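PDB 4P27: venom allergen-like (VAL) 4 protein from Schistosoma mansoni, which binds lipids as a secreted venom allergen-like member of the SCP/TAPS (CAP) family, although it lacks the prototypical CAP motifs. Local coordinates for residues A[16-21]-A[114-119]; A[34-39]-A[148-153]; A[118-123]-A[138-143]. All coordinates share one frame; numbering follows the deposited sequence.

Contact 1 of 3, residues A[16-21]-A[114-119]. With NAG (2-acetamido-2-deoxy-beta-D-glucopyranose), chain B.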
# COMPACT_ATOMS: atom_id res chain seq x y z
N LYS A 16 -5.58 -6.68 -2.74
CA LYS A 16 -6.15 -7.29 -3.96
C LYS A 16 -7.45 -6.66 -4.37
O LYS A 16 -7.64 -6.37 -5.53
CB LYS A 16 -6.28 -8.83 -3.81
CG LYS A 16 -4.91 -9.41 -3.73
CD LYS A 16 -4.85 -10.89 -4.11
CE LYS A 16 -5.20 -11.73 -2.91
NZ LYS A 16 -4.93 -13.16 -3.32
N LYS A 17 -8.34 -6.43 -3.41
CA LYS A 17 -9.64 -5.89 -3.71
C LYS A 17 -9.54 -4.41 -4.21
O LYS A 17 -10.25 -4.04 -5.13
CB LYS A 17 -10.50 -5.82 -2.44
CG LYS A 17 -11.97 -5.65 -2.82
CD LYS A 17 -12.65 -4.64 -1.95
CE LYS A 17 -14.06 -4.36 -2.46
NZ LYS A 17 -14.42 -2.99 -1.98
N VAL A 18 -8.77 -3.55 -3.52
CA VAL A 18 -8.52 -2.16 -4.00
C VAL A 18 -8.05 -2.14 -5.49
O VAL A 18 -8.54 -1.40 -6.32
CB VAL A 18 -7.49 -1.48 -3.12
CG1 VAL A 18 -6.96 -0.14 -3.69
CG2 VAL A 18 -8.14 -1.25 -1.78
N ARG A 19 -7.14 -3.00 -5.82
CA ARG A 19 -6.54 -3.01 -7.14
C ARG A 19 -7.56 -3.53 -8.17
O ARG A 19 -7.61 -3.04 -9.29
CB ARG A 19 -5.29 -3.95 -7.10
CG ARG A 19 -4.12 -3.16 -6.44
CD ARG A 19 -2.93 -4.04 -6.15
NE ARG A 19 -2.03 -4.24 -7.30
CZ ARG A 19 -1.08 -3.39 -7.68
NH1 ARG A 19 -0.27 -3.73 -8.66
NH2 ARG A 19 -0.85 -2.24 -7.00
N LYS A 20 -8.35 -4.55 -7.77
CA LYS A 20 -9.44 -5.00 -8.64
C LYS A 20 -10.47 -3.90 -8.84
O LYS A 20 -10.87 -3.71 -9.92
CB LYS A 20 -10.16 -6.25 -8.07
CG LYS A 20 -11.12 -6.85 -9.12
CD LYS A 20 -11.48 -8.30 -8.82
CE LYS A 20 -12.74 -8.68 -9.57
NZ LYS A 20 -13.00 -10.13 -9.42
N ASP A 21 -10.93 -3.24 -7.76
CA ASP A 21 -11.82 -2.13 -7.84
C ASP A 21 -11.35 -0.99 -8.75
O ASP A 21 -12.17 -0.47 -9.54
CB ASP A 21 -11.98 -1.54 -6.50
CG ASP A 21 -12.90 -2.35 -5.62
OD1 ASP A 21 -13.47 -3.30 -6.12
OD2 ASP A 21 -13.05 -2.01 -4.44
N GLN A 114 0.64 4.14 -3.52
CA GLN A 114 1.41 2.94 -3.41
C GLN A 114 0.49 1.70 -3.53
O GLN A 114 0.91 0.70 -4.13
CB GLN A 114 2.14 2.89 -2.05
CG GLN A 114 2.92 1.60 -1.88
CD GLN A 114 4.09 1.48 -2.93
OE1 GLN A 114 5.17 2.02 -2.70
NE2 GLN A 114 3.89 0.73 -4.01
N MET A 115 -0.72 1.75 -2.95
CA MET A 115 -1.63 0.57 -3.04
C MET A 115 -2.06 0.30 -4.47
O MET A 115 -2.24 -0.82 -4.82
CB MET A 115 -2.91 0.75 -2.20
CG MET A 115 -2.61 0.68 -0.66
SD MET A 115 -4.17 0.92 0.27
CE MET A 115 -4.92 -0.61 -0.03
N VAL A 116 -2.20 1.33 -5.31
CA VAL A 116 -2.63 1.10 -6.69
C VAL A 116 -1.48 1.22 -7.72
O VAL A 116 -1.72 1.34 -8.90
CB VAL A 116 -3.81 2.00 -7.12
CG1 VAL A 116 -5.10 1.66 -6.34
CG2 VAL A 116 -3.47 3.51 -7.06
N TRP A 117 -0.26 1.04 -7.24
CA TRP A 117 0.93 1.27 -8.05
C TRP A 117 1.04 0.15 -9.02
O TRP A 117 1.10 -1.05 -8.64
CB TRP A 117 2.21 1.44 -7.19
CG TRP A 117 3.28 2.02 -8.06
CD1 TRP A 117 4.30 1.34 -8.71
CD2 TRP A 117 3.42 3.40 -8.39
NE1 TRP A 117 5.08 2.26 -9.47
CE2 TRP A 117 4.55 3.52 -9.28
CE3 TRP A 117 2.69 4.57 -8.05
CZ2 TRP A 117 4.96 4.77 -9.82
CZ3 TRP A 117 3.14 5.81 -8.56
CH2 TRP A 117 4.26 5.87 -9.44
N ASN A 118 1.02 0.49 -10.29
CA ASN A 118 0.89 -0.60 -11.31
C ASN A 118 2.10 -1.55 -11.44
O ASN A 118 1.90 -2.74 -11.72
CB ASN A 118 0.52 -0.01 -12.68
CG ASN A 118 1.69 0.73 -13.32
OD1 ASN A 118 2.60 1.27 -12.63
ND2 ASN A 118 1.64 0.83 -14.64
N THR A 119 3.34 -1.08 -11.23
CA THR A 119 4.50 -2.03 -11.38
C THR A 119 4.81 -2.81 -10.11
O THR A 119 5.61 -3.74 -10.12
CB THR A 119 5.82 -1.31 -11.71
OG1 THR A 119 5.99 -0.20 -10.84
CG2 THR A 119 5.80 -0.71 -13.21
C1 NAG B . 2.57 1.30 -15.53
C2 NAG B . 2.80 0.51 -16.83
C3 NAG B . 3.68 1.24 -17.81
C4 NAG B . 3.13 2.63 -17.99
C5 NAG B . 3.17 3.33 -16.65
C6 NAG B . 2.79 4.77 -16.86
C7 NAG B . 2.69 -1.79 -16.27
C8 NAG B . 3.43 -3.03 -15.94
N2 NAG B . 3.41 -0.76 -16.62
O3 NAG B . 3.69 0.52 -19.04
O4 NAG B . 3.92 3.31 -18.91
O5 NAG B . 2.30 2.67 -15.75
O6 NAG B . 2.69 5.47 -15.64
O7 NAG B . 1.50 -1.76 -16.18
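The carbonyl oxygen of Trp117 is gripped by both terminal nitrogens of the Arg19 guanidinium, end-on: Arg19 NH2 lies 2.8 Å from Trp117 O and Arg19 NH1 3.0 Å. Both donors reach that oxygen from the same face of the peptide plane, while the oxygen itself stays within 8° of the guanidinium plane. Arg19 NH2 also donates to Met115 O at 2.9 Å, above the plane of that carbonyl. Arg19 NH1 has a further acceptor in Thr37 O, and this set of bonds would hold the flat group against rotation. The arginine chain bends at chi3 (84°), a turn about CG-CD that sets NE to one side. The neighbouring Val18 meets the same segment, its CG2 at the Met115 methyl CE (3.7 Å) and its CG1 at Val116 CG1 (3.7 Å), each pair crossing at about a right angle. Val116 is the first residue past helix 110-115 to leave helical angles, and beyond it Asn118 ND2 carries the N-linked sugar. A buried arginine of helix 6-22 thus binds the carbonyls of a helix C-terminus and the turn after it, inside the alpha-beta-alpha sandwich of the CAP fold.

Contact 2 of 3, residues A[34-39]-A[148-153]. With NAG (2-acetamido-2-deoxy-beta-D-glucopyranose), chain B.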
# COMPACT_ATOMS: atom_id res chain seq x y z
N LYS A 34 -5.78 0.67 -16.65
CA LYS A 34 -5.71 -0.23 -17.77
C LYS A 34 -5.10 -1.59 -17.40
O LYS A 34 -5.58 -2.64 -17.86
CB LYS A 34 -4.88 0.37 -18.90
CG LYS A 34 -4.88 -0.45 -20.21
CD LYS A 34 -3.72 0.00 -21.08
CE LYS A 34 -4.09 0.18 -22.55
NZ LYS A 34 -3.17 -0.71 -23.29
N ASN A 35 -4.04 -1.58 -16.62
CA ASN A 35 -3.34 -2.79 -16.21
C ASN A 35 -2.75 -2.56 -14.75
O ASN A 35 -2.38 -1.42 -14.43
CB ASN A 35 -2.18 -3.06 -17.14
CG ASN A 35 -1.39 -4.30 -16.70
OD1 ASN A 35 -1.91 -5.42 -16.85
ND2 ASN A 35 -0.18 -4.12 -16.08
N LEU A 36 -2.62 -3.61 -13.94
CA LEU A 36 -1.86 -3.53 -12.66
C LEU A 36 -1.26 -4.90 -12.54
O LEU A 36 -1.92 -5.87 -12.84
CB LEU A 36 -2.81 -3.31 -11.48
CG LEU A 36 -3.56 -2.01 -11.46
CD1 LEU A 36 -4.46 -2.01 -10.23
CD2 LEU A 36 -2.67 -0.76 -11.57
N THR A 37 0.01 -5.00 -12.17
CA THR A 37 0.56 -6.28 -11.93
C THR A 37 -0.19 -6.94 -10.74
O THR A 37 -0.55 -6.22 -9.76
CB THR A 37 2.05 -6.06 -11.62
OG1 THR A 37 2.58 -5.33 -12.71
CG2 THR A 37 2.83 -7.37 -11.52
N LYS A 38 -0.39 -8.27 -10.78
CA LYS A 38 -0.95 -9.05 -9.65
C LYS A 38 0.04 -9.07 -8.52
O LYS A 38 1.20 -9.41 -8.74
CB LYS A 38 -1.18 -10.56 -9.98
CG LYS A 38 -2.25 -10.87 -11.01
CD LYS A 38 -3.63 -10.42 -10.58
CE LYS A 38 -4.34 -9.83 -11.79
NZ LYS A 38 -5.69 -10.45 -11.87
N LEU A 39 -0.43 -8.77 -7.30
CA LEU A 39 0.47 -8.73 -6.16
C LEU A 39 0.77 -10.13 -5.71
O LEU A 39 -0.14 -10.86 -5.59
CB LEU A 39 -0.25 -8.04 -4.99
CG LEU A 39 -0.40 -6.56 -5.08
CD1 LEU A 39 -1.05 -6.00 -3.78
CD2 LEU A 39 0.96 -5.89 -5.38
N ARG A 148 2.27 9.17 -11.75
CA ARG A 148 0.91 8.64 -11.64
C ARG A 148 1.04 7.13 -11.40
O ARG A 148 1.98 6.45 -11.90
CB ARG A 148 0.09 8.99 -12.91
CG ARG A 148 -0.24 10.50 -13.02
CD ARG A 148 -0.74 10.79 -14.45
NE ARG A 148 -1.08 12.22 -14.58
CZ ARG A 148 -0.14 13.11 -14.92
NH1 ARG A 148 1.08 12.70 -15.21
NH2 ARG A 148 -0.40 14.36 -15.00
N PRO A 149 0.08 6.55 -10.68
CA PRO A 149 0.24 5.11 -10.33
C PRO A 149 0.09 4.08 -11.43
O PRO A 149 0.56 2.94 -11.28
CB PRO A 149 -0.82 4.89 -9.25
CG PRO A 149 -1.86 5.99 -9.50
CD PRO A 149 -1.08 7.18 -10.01
N TYR A 150 -0.60 4.45 -12.52
CA TYR A 150 -0.97 3.54 -13.59
C TYR A 150 -1.41 4.28 -14.90
O TYR A 150 -1.65 5.49 -14.91
CB TYR A 150 -2.09 2.57 -13.13
CG TYR A 150 -3.36 3.27 -12.60
CD1 TYR A 150 -4.31 3.82 -13.46
CD2 TYR A 150 -3.59 3.35 -11.21
CE1 TYR A 150 -5.45 4.49 -12.95
CE2 TYR A 150 -4.72 3.97 -10.70
CZ TYR A 150 -5.67 4.53 -11.58
OH TYR A 150 -6.75 5.22 -11.04
N GLU A 151 -1.64 3.52 -15.96
CA GLU A 151 -2.21 4.12 -17.19
C GLU A 151 -3.72 4.03 -17.11
O GLU A 151 -4.24 2.94 -16.81
CB GLU A 151 -1.88 3.26 -18.33
CG GLU A 151 -0.49 3.35 -18.90
CD GLU A 151 -0.45 2.46 -20.15
OE1 GLU A 151 -1.54 2.17 -20.73
OE2 GLU A 151 0.64 2.03 -20.54
N ALA A 152 -4.42 5.11 -17.41
CA ALA A 152 -5.89 5.10 -17.44
C ALA A 152 -6.45 4.29 -18.66
O ALA A 152 -5.75 4.06 -19.64
CB ALA A 152 -6.40 6.53 -17.50
N LYS A 153 -7.70 3.86 -18.58
CA LYS A 153 -8.40 3.27 -19.73
C LYS A 153 -9.79 3.90 -19.64
O LYS A 153 -10.11 4.60 -18.64
CB LYS A 153 -8.46 1.73 -19.68
CG LYS A 153 -9.50 1.27 -18.62
CD LYS A 153 -9.68 -0.26 -18.59
CE LYS A 153 -10.63 -0.61 -17.43
NZ LYS A 153 -10.61 -2.09 -17.22
C1 NAG B . 2.57 1.30 -15.53
C2 NAG B . 2.80 0.51 -16.83
C3 NAG B . 3.68 1.24 -17.81
C4 NAG B . 3.13 2.63 -17.99
C5 NAG B . 3.17 3.33 -16.65
C6 NAG B . 2.79 4.77 -16.86
C7 NAG B . 2.69 -1.79 -16.27
C8 NAG B . 3.43 -3.03 -15.94
N2 NAG B . 3.41 -0.76 -16.62
O3 NAG B . 3.69 0.52 -19.04
O4 NAG B . 3.92 3.31 -18.91
O5 NAG B . 2.30 2.67 -15.75
O6 NAG B . 2.69 5.47 -15.64
O7 NAG B . 1.50 -1.76 -16.18
O HOH W 1 -1.01 0.52 -15.84
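Lys34 and Glu151 meet beside a water and the sugar carried by Asn118, both of which take part in the contact. The water bridges the two segments: it accepts a hydrogen bond from Glu151 N at 3.1 Å and donates to Asn35 O at 2.8 Å. It also makes a weak, long bond to the acetamido oxygen of the sugar, NAG O7, which accepts a hydrogen bond from Asn35 ND2 at 2.9 Å. A chi1 of 178° puts Asn35 CG anti to the backbone N, and ND2 beyond it meets the sugar. Farther along the sugar, Glu151 OE2 comes within 3.6 Å of NAG C4, a van der Waals approach.

The direct protein bond runs from Lys34 N to Glu151 O, 2.7 Å long and nearly straight at 168°, with the donor almost on the line of the C=O bond. Lys34 and Glu151 then lay their side chains side by side, pointing the same way. Their charged ends stop short of a salt bridge, with Lys34 NZ 4.2 Å from Glu151 OE1; an electrostatic attraction at this range is probably modest. Both segments are loops, one between helix 6-22 and strand 40-41, the other after strand 133-141, so the contact ties the tail following the CAP sheet to the connection that follows helix 6-22. Lys153 lies against Lys34 through CB, and its NZ continues to Lys23 O.

Further in, the contact turns apolar: Leu36 CD2 rests 3.7 Å from Tyr150 CB, the two side chains approaching at a slant. Tyr150 OH bonds to Pro31 O, and both Leu36 and Tyr150 pack on Val22 of helix 6-22.

Contact 3 of 3, residues A[118-123]-A[138-143]; sequences NTTEEI and CNYAPG. With NAG (2-acetamido-2-deoxy-beta-D-glucopyranose), chain B.
Ile123 and Tyr140 lie side by side on one face of the sheet, their side chains pointing the same way, and Ile123 CD1 touches Tyr140 CE2 at 3.6 Å. Ile123 CG1 is anti to the backbone N (chi1 -179°), and the chain stays extended at chi2 (177°), which carries CD1 to that ring atom. Thr120 crosses the tyrosine at a slant, its CG2 near the ring plane at the edge and 3.9 Å from Tyr140 CB. The hydroxyl of Thr120 turns elsewhere, with OG1 donating to Pro142 O at 3.1 Å. On the other face Glu122 CB meets Ala141 CB at 4.0 Å. Between the faces, Ala141 O accepts from both Glu121 N (2.9 Å) and Glu122 N (3.0 Å), a classic beta bulge, and Ala141 N returns a bond to Glu122 O. Pro142, preceded by a cis peptide bond, sets its CD 3.3 Å from Thr119 O where the pairing ends. Strands 122-130 and 133-141 form the antiparallel hairpin at the middle of the four-stranded sheet, tied also by the Cys125-Cys138 disulfide. Strand 40-41 flanks it beside Ile123 and strand 75-81 beyond Tyr140, while His15 of helix 6-22 bonds to Tyr140 OH and Trp91 of helix 84-93 packs against that side chain.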
# COMPACT_ATOMS: atom_id res chain seq x y z
N ASN A 118 1.02 0.49 -10.29
CA ASN A 118 0.89 -0.60 -11.31
C ASN A 118 2.10 -1.55 -11.44
O ASN A 118 1.90 -2.74 -11.72
CB ASN A 118 0.52 -0.01 -12.68
CG ASN A 118 1.69 0.73 -13.32
OD1 ASN A 118 2.60 1.27 -12.63
ND2 ASN A 118 1.64 0.83 -14.64
N THR A 119 3.34 -1.08 -11.23
CA THR A 119 4.50 -2.03 -11.38
C THR A 119 4.81 -2.81 -10.11
O THR A 119 5.61 -3.74 -10.12
CB THR A 119 5.82 -1.31 -11.71
OG1 THR A 119 5.99 -0.20 -10.84
CG2 THR A 119 5.80 -0.71 -13.21
N THR A 120 4.21 -2.44 -8.98
CA THR A 120 4.44 -3.20 -7.76
C THR A 120 3.98 -4.67 -7.91
O THR A 120 2.86 -4.94 -8.32
CB THR A 120 3.69 -2.53 -6.55
OG1 THR A 120 4.19 -1.19 -6.37
CG2 THR A 120 3.88 -3.39 -5.30
N GLU A 121 4.81 -5.60 -7.45
CA GLU A 121 4.63 -7.00 -7.73
C GLU A 121 4.54 -7.77 -6.42
O GLU A 121 3.81 -8.77 -6.33
CB GLU A 121 5.89 -7.47 -8.47
CG GLU A 121 5.80 -8.95 -8.72
CD GLU A 121 6.11 -9.28 -10.16
OE1 GLU A 121 6.84 -8.50 -10.77
OE2 GLU A 121 5.61 -10.30 -10.66
N GLU A 122 5.38 -7.40 -5.48
CA GLU A 122 5.54 -8.13 -4.22
C GLU A 122 5.04 -7.22 -3.10
O GLU A 122 5.36 -6.00 -3.05
CB GLU A 122 6.99 -8.48 -3.94
CG GLU A 122 7.67 -9.01 -5.18
CD GLU A 122 8.01 -10.44 -5.05
OE1 GLU A 122 7.23 -11.24 -4.49
OE2 GLU A 122 9.11 -10.74 -5.51
N ILE A 123 4.33 -7.83 -2.18
CA ILE A 123 3.94 -7.13 -0.95
C ILE A 123 4.27 -8.03 0.27
O ILE A 123 4.10 -9.23 0.22
CB ILE A 123 2.47 -6.77 -1.01
CG1 ILE A 123 2.04 -6.01 0.27
CG2 ILE A 123 1.63 -8.03 -1.12
CD1 ILE A 123 0.58 -5.54 0.24
N CYS A 138 3.54 -2.06 5.84
CA CYS A 138 3.52 -2.83 4.55
C CYS A 138 4.68 -2.39 3.73
O CYS A 138 4.90 -1.16 3.62
CB CYS A 138 2.25 -2.60 3.74
SG CYS A 138 0.83 -3.51 4.39
N ASN A 139 5.43 -3.38 3.25
CA ASN A 139 6.52 -3.19 2.29
C ASN A 139 6.07 -3.66 0.95
O ASN A 139 5.31 -4.64 0.84
CB ASN A 139 7.81 -3.90 2.67
CG ASN A 139 8.44 -3.30 3.89
OD1 ASN A 139 8.39 -2.10 4.04
ND2 ASN A 139 9.01 -4.15 4.80
N TYR A 140 6.51 -2.93 -0.08
CA TYR A 140 6.09 -3.16 -1.45
C TYR A 140 7.40 -3.15 -2.35
O TYR A 140 8.29 -2.36 -2.12
CB TYR A 140 5.22 -2.03 -1.94
CG TYR A 140 3.99 -1.78 -1.09
CD1 TYR A 140 4.05 -0.95 0.07
CD2 TYR A 140 2.74 -2.41 -1.41
CE1 TYR A 140 2.92 -0.71 0.86
CE2 TYR A 140 1.58 -2.15 -0.61
CZ TYR A 140 1.70 -1.35 0.53
OH TYR A 140 0.61 -1.09 1.33
N ALA A 141 7.47 -4.02 -3.36
CA ALA A 141 8.62 -4.11 -4.31
C ALA A 141 8.05 -4.25 -5.73
O ALA A 141 7.27 -5.15 -5.97
CB ALA A 141 9.46 -5.35 -3.98
N PRO A 142 8.46 -3.38 -6.68
CA PRO A 142 9.33 -2.19 -6.44
C PRO A 142 8.48 -1.19 -5.71
O PRO A 142 7.24 -1.34 -5.65
CB PRO A 142 9.66 -1.63 -7.87
CG PRO A 142 8.98 -2.53 -8.82
CD PRO A 142 8.28 -3.71 -8.10
N GLY A 143 9.08 -0.14 -5.18
CA GLY A 143 8.24 0.93 -4.59
C GLY A 143 7.74 1.89 -5.66
O GLY A 143 7.96 1.68 -6.83
C1 NAG B . 2.57 1.30 -15.53
C2 NAG B . 2.80 0.51 -16.83
C3 NAG B . 3.68 1.24 -17.81
C4 NAG B . 3.13 2.63 -17.99
C5 NAG B . 3.17 3.33 -16.65
C6 NAG B . 2.79 4.77 -16.86
C7 NAG B . 2.69 -1.79 -16.27
C8 NAG B . 3.43 -3.03 -15.94
N2 NAG B . 3.41 -0.76 -16.62
O3 NAG B . 3.69 0.52 -19.04
O4 NAG B . 3.92 3.31 -18.91
O5 NAG B . 2.30 2.67 -15.75
O6 NAG B . 2.69 5.47 -15.64
O7 NAG B . 1.50 -1.76 -16.18

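Contact 1 is buried; contact 3, equally near the centre of the chain and sharing Asn118 and Thr119 with it, is only partly buried, and contact 2 lies farther out with several exposed residues. The chemistry follows the place: a buried guanidinium on backbone carbonyls in contact 1, strand pairing and apolar side chains in contact 3, and a water, a sugar and charged chains in contact 2. Asn118 joins them, its O meeting Thr37 OG1 and its N meeting Pro149 O at 2.7 Å. Segment 114-119 is therefore flanked by both loops of contact 2, and Gln114 packs against Thr120 and Tyr140 of contact 3.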